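Local coordinates for teichoic acid D-alanine hydrolase (Staphylococcus aureus, PDB 5ZH8), which hydrolyses the ester bonds that hold D-alanine on wall and lipoteichoic acids, and affects methicillin resistance, autolysis and cell-wall structure, at residues E233-Y236 against T237-D241. Residues are numbered along the deposited sequence; the frame is centred on the assembly and turned at random.
Sequences ENYY and TKIGD
Thr-237 returns to Glu-233 twice, since the carbonyl O of Glu-233 accepts both its backbone N (2.9 Å) and its hydroxyl OG1. With chi1 at 51°, OG1 lies between the backbone N and the carbonyl carbon of Thr-237, where it can bond to the carbonyl one turn back. Next, Lys-238 N bonds to Asn-234 O at 3.0 Å, an i to i+4 helical bond, somewhat bent (N-H...O 145°), while the lysine side chain runs alongside that of Asn-234, bends at its last torsion and forms a salt bridge with Glu-143. The turn over 237-240 is wider, of pi type: Tyr-235 O accepts Ile-239 N at 2.8 Å and, from i to i+5, Gly-240 N at 2.7 Å, the two donors arriving from opposite faces of the carbonyl plane. CG2 of Ile-239 also meets Tyr-235 CE1 at 4.0 Å. Gly-240 places its N over one face of the Tyr-235 ring, toward the rim, and its CA 3.6 Å from Tyr-235 CZ. Asp-241 N repeats the wider spacing, bonding to Tyr-236 O on a lone pair. Asp-241 OD1 comes to the edge of the Tyr-236 ring, 3.5 Å from CD1, and forms a salt bridge with Arg-55, which also makes a cation-pi contact with that ring. Ile-239 faces helix 129-142, Tyr-236 packs on helix 47-55, and both tyrosines reach strand 248-250, placing this stretch of helix 231-240 against two helices and a strand of the beta-lactamase-family fold.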
loop_
_atom_site.group_PDB
_atom_site.type_symbol
_atom_site.label_atom_id
_atom_site.label_comp_id
_atom_site.label_asym_id
_atom_site.label_seq_id
_atom_site.Cartn_x
_atom_site.Cartn_y
_atom_site.Cartn_z
ATOM N N GLU A 233 -6.875 -4.594 -30.559
ATOM C CA GLU A 233 -6.443 -4.627 -31.947
ATOM C C GLU A 233 -5.557 -3.428 -32.263
ATOM O O GLU A 233 -4.510 -3.579 -32.891
ATOM C CB GLU A 233 -7.654 -4.643 -32.874
ATOM C CG GLU A 233 -7.307 -4.870 -34.334
ATOM C CD GLU A 233 -8.513 -5.192 -35.186
ATOM O OE1 GLU A 233 -9.646 -5.277 -34.646
ATOM O OE2 GLU A 233 -8.327 -5.346 -36.409
ATOM N N ASN A 234 -5.975 -2.242 -31.829
ATOM C CA ASN A 234 -5.182 -1.045 -32.047
ATOM C C ASN A 234 -3.810 -1.194 -31.401
ATOM O O ASN A 234 -2.801 -0.842 -32.013
ATOM C CB ASN A 234 -5.900 0.205 -31.524
ATOM C CG ASN A 234 -6.986 0.711 -32.472
ATOM O OD1 ASN A 234 -8.134 0.909 -32.075
ATOM N ND2 ASN A 234 -6.617 0.958 -33.727
ATOM N N TYR A 235 -3.766 -1.732 -30.181
ATOM C CA TYR A 235 -2.485 -1.958 -29.503
ATOM C C TYR A 235 -1.582 -2.928 -30.266
ATOM O O TYR A 235 -0.401 -2.652 -30.459
ATOM C CB TYR A 235 -2.658 -2.485 -28.076
ATOM C CG TYR A 235 -1.376 -3.128 -27.580
ATOM C CD1 TYR A 235 -0.332 -2.358 -27.072
ATOM C CD2 TYR A 235 -1.186 -4.506 -27.677
ATOM C CE1 TYR A 235 0.847 -2.945 -26.654
ATOM C CE2 TYR A 235 -0.003 -5.097 -27.261
ATOM C CZ TYR A 235 1.004 -4.310 -26.754
ATOM O OH TYR A 235 2.166 -4.910 -26.350
ATOM N N TYR A 236 -2.118 -4.073 -30.669
ATOM C CA TYR A 236 -1.292 -5.077 -31.345
ATOM C C TYR A 236 -0.843 -4.622 -32.737
ATOM O O TYR A 236 0.339 -4.716 -33.077
ATOM C CB TYR A 236 -1.991 -6.441 -31.426
ATOM C CG TYR A 236 -1.761 -7.303 -30.205
ATOM C CD1 TYR A 236 -0.501 -7.818 -29.910
ATOM C CD2 TYR A 236 -2.792 -7.558 -29.315
ATOM C CE1 TYR A 236 -0.291 -8.597 -28.787
ATOM C CE2 TYR A 236 -2.592 -8.331 -28.182
ATOM C CZ TYR A 236 -1.339 -8.849 -27.921
ATOM O OH TYR A 236 -1.129 -9.628 -26.806
ATOM N N THR A 237 -1.781 -4.127 -33.534
ATOM C CA THR A 237 -1.478 -3.702 -34.898
ATOM C C THR A 237 -0.526 -2.493 -34.939
ATOM O O THR A 237 0.357 -2.425 -35.798
ATOM C CB THR A 237 -2.763 -3.364 -35.678
ATOM O OG1 THR A 237 -3.557 -2.452 -34.915
ATOM C CG2 THR A 237 -3.573 -4.602 -35.937
ATOM N N LYS A 238 -0.696 -1.562 -34.001
ATOM C CA LYS A 238 0.063 -0.308 -34.018
ATOM C C LYS A 238 1.280 -0.258 -33.088
ATOM O O LYS A 238 2.129 0.616 -33.245
ATOM C CB LYS A 238 -0.853 0.878 -33.706
ATOM C CG LYS A 238 -2.016 1.075 -34.668
ATOM C CD LYS A 238 -2.836 2.284 -34.238
ATOM C CE LYS A 238 -3.944 2.625 -35.217
ATOM N NZ LYS A 238 -3.407 3.196 -36.482
ATOM N N ILE A 239 1.370 -1.165 -32.119
ATOM C CA ILE A 239 2.505 -1.164 -31.167
ATOM C C ILE A 239 3.050 -2.566 -30.911
ATOM O O ILE A 239 4.211 -2.843 -31.202
ATOM C CB ILE A 239 2.121 -0.523 -29.812
ATOM C CG1 ILE A 239 1.678 0.933 -30.002
ATOM C CG2 ILE A 239 3.291 -0.592 -28.832
ATOM C CD1 ILE A 239 0.898 1.495 -28.831
ATOM N N GLY A 240 2.205 -3.444 -30.367
ATOM C CA GLY A 240 2.614 -4.787 -29.941
ATOM C C GLY A 240 3.425 -5.551 -30.963
ATOM O O GLY A 240 4.533 -6.004 -30.670
ATOM N N ASP A 241 2.873 -5.677 -32.168
ATOM C CA ASP A 241 3.504 -6.448 -33.243
ATOM C C ASP A 241 4.646 -5.710 -33.941
ATOM O O ASP A 241 5.721 -6.284 -34.109
ATOM C CB ASP A 241 2.455 -6.930 -34.261
ATOM C CG ASP A 241 1.507 -7.965 -33.678
ATOM O OD1 ASP A 241 1.754 -8.439 -32.542
ATOM O OD2 ASP A 241 0.517 -8.303 -34.357
#